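Side-chain contacts in protein (soluble lytic transglycosylase SLT70) (Escherichia coli, PDB 1QSA), which probably cleaves the glycosidic bonds between N-acetylmuramic acid and N-acetylglucosamine in peptidoglycan, leaving a 1,6-anhydro bond on the muramic acid: residues L451-L456 with L521-N526; Y470-A475 with S479-K484; P483-P488 with L494-P499. All blocks are in the same frame, centred on the assembly; numbering follows the deposited sequence.

Interaction 1: L451-L456 with L521-N526; sequences LAYNDL and LDPETN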
loop_
_atom_site.group_PDB
_atom_site.type_symbol
_atom_site.label_atom_id
_atom_site.label_comp_id
_atom_site.label_asym_id
_atom_site.label_seq_id
_atom_site.Cartn_x
_atom_site.Cartn_y
_atom_site.Cartn_z
ATOM N N LEU A 451 20.024 2.462 -12.345
ATOM C CA LEU A 451 19.731 2.950 -13.691
ATOM C C LEU A 451 19.128 1.819 -14.518
ATOM O O LEU A 451 19.701 1.367 -15.519
ATOM C CB LEU A 451 20.999 3.490 -14.364
ATOM C CG LEU A 451 21.620 4.693 -13.651
ATOM C CD1 LEU A 451 22.881 5.134 -14.393
ATOM C CD2 LEU A 451 20.619 5.840 -13.561
ATOM N N ALA A 452 17.936 1.407 -14.112
ATOM C CA ALA A 452 17.221 0.305 -14.748
ATOM C C ALA A 452 16.663 0.605 -16.141
ATOM O O ALA A 452 16.132 1.697 -16.387
ATOM C CB ALA A 452 16.110 -0.145 -13.834
ATOM N N TYR A 453 16.829 -0.349 -17.061
ATOM C CA TYR A 453 16.344 -0.245 -18.434
ATOM C C TYR A 453 16.811 1.074 -19.053
ATOM O O TYR A 453 16.080 1.715 -19.799
ATOM C CB TYR A 453 14.797 -0.332 -18.441
ATOM C CG TYR A 453 14.270 -1.565 -17.744
ATOM C CD1 TYR A 453 14.212 -2.789 -18.420
ATOM C CD2 TYR A 453 13.864 -1.519 -16.407
ATOM C CE1 TYR A 453 13.766 -3.942 -17.780
ATOM C CE2 TYR A 453 13.417 -2.667 -15.756
ATOM C CZ TYR A 453 13.374 -3.876 -16.459
ATOM O OH TYR A 453 12.946 -5.023 -15.838
ATOM N N ASN A 454 18.059 1.448 -18.760
ATOM C CA ASN A 454 18.607 2.716 -19.225
ATOM C C ASN A 454 18.449 2.975 -20.722
ATOM O O ASN A 454 17.955 4.039 -21.126
ATOM C CB ASN A 454 20.072 2.851 -18.784
ATOM C CG ASN A 454 20.626 4.235 -19.038
ATOM O OD1 ASN A 454 20.228 5.200 -18.389
ATOM N ND2 ASN A 454 21.531 4.344 -20.002
ATOM N N ASP A 455 18.865 2.013 -21.542
ATOM C CA ASP A 455 18.761 2.145 -22.999
ATOM C C ASP A 455 17.321 2.339 -23.472
ATOM O O ASP A 455 17.067 3.175 -24.336
ATOM C CB ASP A 455 19.366 0.930 -23.705
ATOM C CG ASP A 455 20.872 0.826 -23.510
ATOM O OD1 ASP A 455 21.519 1.867 -23.263
ATOM O OD2 ASP A 455 21.403 -0.306 -23.600
ATOM N N LEU A 456 16.380 1.606 -22.883
ATOM C CA LEU A 456 14.984 1.750 -23.277
ATOM C C LEU A 456 14.440 3.125 -22.904
ATOM O O LEU A 456 13.750 3.749 -23.706
ATOM C CB LEU A 456 14.110 0.653 -22.666
ATOM C CG LEU A 456 14.261 -0.740 -23.296
ATOM C CD1 LEU A 456 13.547 -1.784 -22.447
ATOM C CD2 LEU A 456 13.699 -0.711 -24.717
ATOM N N LEU A 521 3.181 -6.228 -19.331
ATOM C CA LEU A 521 4.204 -6.864 -18.514
ATOM C C LEU A 521 5.562 -6.937 -19.217
ATOM O O LEU A 521 6.552 -7.360 -18.618
ATOM C CB LEU A 521 3.749 -8.254 -18.054
ATOM C CG LEU A 521 2.467 -8.270 -17.220
ATOM C CD1 LEU A 521 2.190 -9.700 -16.764
ATOM C CD2 LEU A 521 2.573 -7.348 -16.023
ATOM N N ASP A 522 5.600 -6.561 -20.494
ATOM C CA ASP A 522 6.843 -6.524 -21.254
ATOM C C ASP A 522 7.475 -5.139 -21.011
ATOM O O ASP A 522 6.859 -4.118 -21.313
ATOM C CB ASP A 522 6.552 -6.698 -22.749
ATOM C CG ASP A 522 7.771 -6.450 -23.603
ATOM O OD1 ASP A 522 8.767 -7.182 -23.419
ATOM O OD2 ASP A 522 7.750 -5.505 -24.433
ATOM N N PRO A 523 8.727 -5.093 -20.529
ATOM C CA PRO A 523 9.370 -3.793 -20.270
ATOM C C PRO A 523 9.290 -2.741 -21.389
ATOM O O PRO A 523 8.842 -1.616 -21.152
ATOM C CB PRO A 523 10.812 -4.185 -19.949
ATOM C CG PRO A 523 10.650 -5.521 -19.262
ATOM C CD PRO A 523 9.616 -6.207 -20.137
ATOM N N GLU A 524 9.719 -3.091 -22.599
ATOM C CA GLU A 524 9.673 -2.138 -23.700
ATOM C C GLU A 524 8.265 -1.626 -24.012
ATOM O O GLU A 524 8.072 -0.427 -24.202
ATOM C CB GLU A 524 10.322 -2.727 -24.959
ATOM C CG GLU A 524 10.326 -1.737 -26.125
ATOM C CD GLU A 524 11.320 -2.097 -27.231
ATOM O OE1 GLU A 524 11.950 -3.176 -27.167
ATOM O OE2 GLU A 524 11.487 -1.284 -28.164
ATOM N N THR A 525 7.288 -2.525 -24.061
ATOM C CA THR A 525 5.907 -2.128 -24.345
ATOM C C THR A 525 5.430 -1.150 -23.263
ATOM O O THR A 525 4.846 -0.110 -23.574
ATOM C CB THR A 525 4.959 -3.359 -24.359
ATOM O OG1 THR A 525 5.427 -4.306 -25.331
ATOM C CG2 THR A 525 3.536 -2.942 -24.715
ATOM N N ASN A 526 5.712 -1.493 -22.006
ATOM C CA ASN A 526 5.296 -0.682 -20.871
ATOM C C ASN A 526 5.945 0.711 -20.935
ATOM O O ASN A 526 5.267 1.729 -20.818
ATOM C CB ASN A 526 5.657 -1.400 -19.560
ATOM C CG ASN A 526 4.993 -0.771 -18.370
ATOM O OD1 ASN A 526 5.442 0.258 -17.872
ATOM N ND2 ASN A 526 3.895 -1.373 -17.912
#
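Tyr453 and Leu456 meet Pro523 and Glu524 where two helices of the lysozyme-like catalytic domain start beside each other, helix 454-461 and helix 523-540. The contact is made by van der Waals packing and lies near the surface. Ring carbon CE1 of Tyr453 comes within 3.7 Å of Pro523 CB, with Pro523 CG almost as near, and the phenol and the pyrrolidine ring cross obliquely. One turn further on, Leu456 straddles the first residues of the other helix. Its CD1 rests over the backbone of Glu524, while Leu456 CD2 lies 3.7 Å from Glu524 CD and follows the side chain from CB to the carboxylate. The two side chains cross at about a right angle. With CG of Glu524 anti to the backbone N (chi1 -178°) and the chain extended, a length of methylene is laid against the leucine methyl, and the carboxylate is carried on to its polar partners: Glu524 OE2 forms a salt bridge with Arg459 and a hydrogen bond with Tyr460 OH, both on helix 454-461. The glutamate thus reaches from one helix to the other, apolar along its shaft and charged at its end.

Behind this first shell, each helix start has its own local geometry. Tyr453 sits at the N-cap position and is the third residue of a type II turn from Leu451 to Asn454, which delivers its ring toward Pro523. The Tyr453 side chain also touches Pro483, Leu494 and Ile527. At the other N-cap, Asp522 grips Thr525 twice through one oxygen. Asp522 OD2 receives Thr525 N at 3.0 Å from above the carboxylate plane, 41° out of it, and Thr525 OG1 at 2.8 Å on its anti lone pair.

Interaction 2: Y470-A475 with S479-K484; sequences YAMAIA and SAWNPK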
loop_
_atom_site.group_PDB
_atom_site.type_symbol
_atom_site.label_atom_id
_atom_site.label_comp_id
_atom_site.label_asym_id
_atom_site.label_seq_id
_atom_site.Cartn_x
_atom_site.Cartn_y
_atom_site.Cartn_z
ATOM N N TYR A 470 13.285 11.781 -15.343
ATOM C CA TYR A 470 11.928 11.934 -14.850
ATOM C C TYR A 470 11.090 10.678 -15.106
ATOM O O TYR A 470 10.369 10.226 -14.208
ATOM C CB TYR A 470 11.286 13.181 -15.461
ATOM C CG TYR A 470 9.863 13.383 -15.028
ATOM C CD1 TYR A 470 9.525 13.409 -13.666
ATOM C CD2 TYR A 470 8.837 13.493 -15.971
ATOM C CE1 TYR A 470 8.190 13.532 -13.254
ATOM C CE2 TYR A 470 7.508 13.620 -15.573
ATOM C CZ TYR A 470 7.193 13.636 -14.219
ATOM O OH TYR A 470 5.869 13.728 -13.836
ATOM N N ALA A 471 11.161 10.135 -16.324
ATOM C CA ALA A 471 10.429 8.897 -16.653
ATOM C C ALA A 471 10.895 7.768 -15.728
ATOM O O ALA A 471 10.090 6.974 -15.227
ATOM C CB ALA A 471 10.650 8.510 -18.101
ATOM N N MET A 472 12.198 7.721 -15.468
ATOM C CA MET A 472 12.763 6.723 -14.572
ATOM C C MET A 472 12.279 6.893 -13.131
ATOM O O MET A 472 11.981 5.900 -12.468
ATOM C CB MET A 472 14.290 6.727 -14.666
ATOM C CG MET A 472 14.748 6.203 -16.019
ATOM S SD MET A 472 16.514 6.306 -16.314
ATOM C CE MET A 472 17.108 4.836 -15.441
ATOM N N ALA A 473 12.160 8.137 -12.668
ATOM C CA ALA A 473 11.669 8.424 -11.316
ATOM C C ALA A 473 10.235 7.912 -11.174
ATOM O O ALA A 473 9.871 7.350 -10.142
ATOM C CB ALA A 473 11.705 9.930 -11.036
ATOM N N ILE A 474 9.413 8.168 -12.190
ATOM C CA ILE A 474 8.011 7.725 -12.176
ATOM C C ILE A 474 7.948 6.195 -12.090
ATOM O O ILE A 474 7.221 5.632 -11.261
ATOM C CB ILE A 474 7.254 8.264 -13.432
ATOM C CG1 ILE A 474 7.031 9.787 -13.303
ATOM C CG2 ILE A 474 5.911 7.516 -13.643
ATOM C CD1 ILE A 474 5.845 10.190 -12.397
ATOM N N ALA A 475 8.734 5.515 -12.923
ATOM C CA ALA A 475 8.752 4.049 -12.902
ATOM C C ALA A 475 9.229 3.498 -11.552
ATOM O O ALA A 475 8.656 2.542 -11.016
ATOM C CB ALA A 475 9.631 3.525 -14.031
ATOM N N SER A 479 6.634 0.968 -9.639
ATOM C CA SER A 479 6.877 -0.475 -9.546
ATOM C C SER A 479 8.081 -0.954 -8.755
ATOM O O SER A 479 8.261 -2.175 -8.609
ATOM C CB SER A 479 7.054 -1.009 -10.963
ATOM O OG SER A 479 8.244 -0.469 -11.519
ATOM N N ALA A 480 8.923 -0.027 -8.302
ATOM C CA ALA A 480 10.157 -0.391 -7.602
ATOM C C ALA A 480 10.967 -1.331 -8.518
ATOM O O ALA A 480 11.685 -2.237 -8.075
ATOM C CB ALA A 480 9.880 -1.023 -6.227
ATOM N N TRP A 481 10.841 -1.063 -9.816
ATOM C CA TRP A 481 11.517 -1.787 -10.885
ATOM C C TRP A 481 11.109 -3.230 -11.177
ATOM O O TRP A 481 11.820 -3.925 -11.897
ATOM C CB TRP A 481 13.039 -1.665 -10.759
ATOM C CG TRP A 481 13.525 -0.239 -10.908
ATOM C CD1 TRP A 481 14.233 0.498 -9.992
ATOM C CD2 TRP A 481 13.303 0.619 -12.031
ATOM N NE1 TRP A 481 14.455 1.764 -10.481
ATOM C CE2 TRP A 481 13.897 1.869 -11.729
ATOM C CE3 TRP A 481 12.656 0.451 -13.267
ATOM C CZ2 TRP A 481 13.860 2.949 -12.616
ATOM C CZ3 TRP A 481 12.618 1.525 -14.154
ATOM C CH2 TRP A 481 13.220 2.764 -13.819
ATOM N N ASN A 482 9.978 -3.693 -10.639
ATOM C CA ASN A 482 9.528 -5.054 -10.969
ATOM C C ASN A 482 8.603 -4.909 -12.192
ATOM O O ASN A 482 7.504 -4.367 -12.074
ATOM C CB ASN A 482 8.780 -5.664 -9.783
ATOM C CG ASN A 482 8.180 -7.019 -10.099
ATOM O OD1 ASN A 482 8.256 -7.499 -11.226
ATOM N ND2 ASN A 482 7.590 -7.645 -9.092
ATOM N N PRO A 483 9.033 -5.395 -13.378
ATOM C CA PRO A 483 8.216 -5.283 -14.595
ATOM C C PRO A 483 6.967 -6.158 -14.645
ATOM O O PRO A 483 6.119 -5.970 -15.517
ATOM C CB PRO A 483 9.196 -5.686 -15.709
ATOM C CG PRO A 483 10.082 -6.688 -15.039
ATOM C CD PRO A 483 10.298 -6.114 -13.640
ATOM N N LYS A 484 6.863 -7.106 -13.716
ATOM C CA LYS A 484 5.746 -8.047 -13.693
ATOM C C LYS A 484 4.689 -7.770 -12.629
ATOM O O LYS A 484 3.698 -8.503 -12.534
ATOM C CB LYS A 484 6.301 -9.471 -13.506
ATOM C CG LYS A 484 7.453 -9.816 -14.457
ATOM C CD LYS A 484 7.024 -9.744 -15.911
ATOM C CE LYS A 484 8.195 -9.985 -16.866
ATOM N NZ LYS A 484 7.731 -9.910 -18.288
#
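Helix 468-479 runs out in a regular i to i+4 bond, Ser479 N to Ala475 O at 2.9 Å and nearly straight at 173°, after which Ala480 takes a positive phi and a type I' turn from Ser479 to Asn482 folds the chain back beside the helix. The turn returns Trp481 to the helix it has just left. With its CG beside the backbone N (chi1 -63°), the indole is laid against Met472 and Ala475, and its six-membered ring does the touching. Trp481 CZ3 lies 3.6 Å from Ala475 CB, and its CZ2 3.5 Å from Met472 O, both approached obliquely. CH2 sits between these two contacts and also faces Met472 CB. On the five-membered ring, NE1 is hydrogen-bonded to Tyr598 OH, which limits how the indole can turn in the buried interior of the catalytic domain.

Ser479 OG, 3.1 Å from Ala475 O, is also hydrogen-bonded to Leu494 O in the following loop, and it receives a weak bond from Trp481 N. Around this site the hydroxyl therefore joins helix end, turn and loop. Ser479 directly follows Glu478, the predicted active-site residue, so polar bonds at the helix end and apolar packing of the indole together would steady the backbone just beyond that glutamate.

Interaction 3: P483-P488 with L494-P499; sequences PKVKSP and LMQIMP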
loop_
_atom_site.group_PDB
_atom_site.type_symbol
_atom_site.label_atom_id
_atom_site.label_comp_id
_atom_site.label_asym_id
_atom_site.label_seq_id
_atom_site.Cartn_x
_atom_site.Cartn_y
_atom_site.Cartn_z
ATOM N N PRO A 483 9.033 -5.395 -13.378
ATOM C CA PRO A 483 8.216 -5.283 -14.595
ATOM C C PRO A 483 6.967 -6.158 -14.645
ATOM O O PRO A 483 6.119 -5.970 -15.517
ATOM C CB PRO A 483 9.196 -5.686 -15.709
ATOM C CG PRO A 483 10.082 -6.688 -15.039
ATOM C CD PRO A 483 10.298 -6.114 -13.640
ATOM N N LYS A 484 6.863 -7.106 -13.716
ATOM C CA LYS A 484 5.746 -8.047 -13.693
ATOM C C LYS A 484 4.689 -7.770 -12.629
ATOM O O LYS A 484 3.698 -8.503 -12.534
ATOM C CB LYS A 484 6.301 -9.471 -13.506
ATOM C CG LYS A 484 7.453 -9.816 -14.457
ATOM C CD LYS A 484 7.024 -9.744 -15.911
ATOM C CE LYS A 484 8.195 -9.985 -16.866
ATOM N NZ LYS A 484 7.731 -9.910 -18.288
ATOM N N VAL A 485 4.862 -6.707 -11.846
ATOM C CA VAL A 485 3.901 -6.439 -10.777
ATOM C C VAL A 485 2.580 -5.849 -11.273
ATOM O O VAL A 485 2.564 -5.051 -12.207
ATOM C CB VAL A 485 4.525 -5.547 -9.656
ATOM C CG1 VAL A 485 4.744 -4.107 -10.144
ATOM C CG2 VAL A 485 3.642 -5.560 -8.407
ATOM N N LYS A 486 1.473 -6.337 -10.709
ATOM C CA LYS A 486 0.141 -5.834 -11.045
ATOM C C LYS A 486 -0.560 -5.502 -9.740
ATOM O O LYS A 486 -0.524 -6.300 -8.796
ATOM C CB LYS A 486 -0.693 -6.883 -11.769
ATOM C CG LYS A 486 -0.215 -7.249 -13.129
ATOM C CD LYS A 486 -1.112 -8.335 -13.734
ATOM C CE LYS A 486 -2.544 -7.849 -13.947
ATOM N NZ LYS A 486 -3.393 -8.941 -14.528
ATOM N N SER A 487 -1.207 -4.344 -9.685
ATOM C CA SER A 487 -1.918 -3.938 -8.473
ATOM C C SER A 487 -3.281 -4.638 -8.419
ATOM O O SER A 487 -3.729 -5.222 -9.405
ATOM C CB SER A 487 -2.106 -2.416 -8.449
ATOM O OG SER A 487 -3.144 -2.024 -9.329
ATOM N N PRO A 488 -3.940 -4.612 -7.252
ATOM C CA PRO A 488 -5.254 -5.246 -7.101
ATOM C C PRO A 488 -6.311 -4.716 -8.078
ATOM O O PRO A 488 -7.260 -5.430 -8.395
ATOM C CB PRO A 488 -5.618 -4.935 -5.652
ATOM C CG PRO A 488 -4.285 -4.889 -4.972
ATOM C CD PRO A 488 -3.448 -4.109 -5.956
ATOM N N LEU A 494 6.087 -1.781 -15.143
ATOM C CA LEU A 494 7.040 -0.766 -14.697
ATOM C C LEU A 494 6.461 0.578 -14.364
ATOM O O LEU A 494 6.826 1.168 -13.351
ATOM C CB LEU A 494 8.173 -0.595 -15.712
ATOM C CG LEU A 494 9.139 -1.783 -15.870
ATOM C CD1 LEU A 494 10.087 -1.489 -17.032
ATOM C CD2 LEU A 494 9.909 -2.059 -14.565
ATOM N N MET A 495 5.509 1.026 -15.175
ATOM C CA MET A 495 4.901 2.333 -14.946
ATOM C C MET A 495 3.456 2.240 -14.459
ATOM O O MET A 495 2.733 3.239 -14.435
ATOM C CB MET A 495 5.063 3.210 -16.194
ATOM C CG MET A 495 6.546 3.418 -16.521
ATOM S SD MET A 495 6.869 4.501 -17.912
ATOM C CE MET A 495 6.423 6.100 -17.188
ATOM N N GLN A 496 3.079 1.032 -14.017
ATOM C CA GLN A 496 1.757 0.757 -13.449
ATOM C C GLN A 496 0.624 1.361 -14.261
ATOM O O GLN A 496 -0.184 2.163 -13.772
ATOM C CB GLN A 496 1.728 1.210 -11.982
ATOM C CG GLN A 496 2.548 0.282 -11.053
ATOM C CD GLN A 496 1.864 -1.052 -10.865
ATOM O OE1 GLN A 496 0.932 -1.176 -10.068
ATOM N NE2 GLN A 496 2.289 -2.048 -11.626
ATOM N N ILE A 497 0.594 0.947 -15.518
ATOM C CA ILE A 497 -0.377 1.415 -16.492
ATOM C C ILE A 497 -1.686 0.639 -16.400
ATOM O O ILE A 497 -1.687 -0.591 -16.413
ATOM C CB ILE A 497 0.204 1.259 -17.912
ATOM C CG1 ILE A 497 1.521 2.044 -18.031
ATOM C CG2 ILE A 497 -0.767 1.836 -18.941
ATOM C CD1 ILE A 497 2.280 1.736 -19.324
ATOM N N MET A 498 -2.795 1.376 -16.278
ATOM C CA MET A 498 -4.132 0.767 -16.225
ATOM C C MET A 498 -4.528 0.401 -17.666
ATOM O O MET A 498 -4.158 1.094 -18.613
ATOM C CB MET A 498 -5.143 1.758 -15.631
ATOM C CG MET A 498 -4.992 1.994 -14.119
ATOM S SD MET A 498 -5.455 0.561 -13.149
ATOM C CE MET A 498 -7.264 0.610 -13.303
ATOM N N PRO A 499 -5.264 -0.707 -17.852
ATOM C CA PRO A 499 -5.687 -1.136 -19.192
ATOM C C PRO A 499 -6.415 -0.031 -19.958
ATOM O O PRO A 499 -6.153 0.181 -21.135
ATOM C CB PRO A 499 -6.602 -2.328 -18.897
ATOM C CG PRO A 499 -5.985 -2.909 -17.646
ATOM C CD PRO A 499 -5.669 -1.683 -16.822
HETATM O O HOH W 1 6.450 -3.822 -17.436
#
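Gln496 has CG beside the backbone N (chi1 -73°) and a chain bent at chi2 (-71°), which carries its amide across to residues 483-488. There Gln496 NE2 gives a weak bond to Val485 O, 3.1 Å long and bent to 131°, and has its stronger partner in Gly493 O. Gln496 NE2 also lies 3.5 Å from Val485 CG1, the two side chains crossing at about a right angle. At the amide oxygen, Gln496 OE1 packs 3.7 Å from Ser487 CB, while the serine OG is hydrogen-bonded by Ala491 N.

Both segments belong to the long loop between helix 468-479 and helix 499-509 of the Slt-type catalytic domain. Gln496 belongs to a G1 beta bulge, in which it and Ile497 both face Ser492, and its side chain touches Glu478, the predicted active-site residue. The amide thus sits in the wall of the probable active site, and its two carbonyl partners limit how it can turn.

At the other end Leu494 lies side by side with Pro483, both pointing the same way. Leu494 CD2 rests 3.6 Å from Pro483 CA. Beside this apolar pair one water bridges the backbones, donating to Pro483 O at 2.9 Å and accepting from Leu494 N at 3.1 Å.

Following the chain from the N terminus, the first segment met is 451-456, and interaction 1 closes the widest loop when 521-526 returns to it. Interactions 2 and 3 are both nested inside that loop. Interaction 2 closes a tight local one, bringing the turn after helix 468-479 back onto the helix. Interaction 3 begins where it ends, sharing Pro483 and Lys484, and folds the following loop on itself before helix 499-509. The three touch one another: Lys484 NZ reaches Leu521 O, Asn526 OD1 receives Met495 N, and Ser479 OG bonds Leu494 O. Together they tie helices 454-461, 468-479 and 523-540 to the loop beside the predicted active-site Glu478.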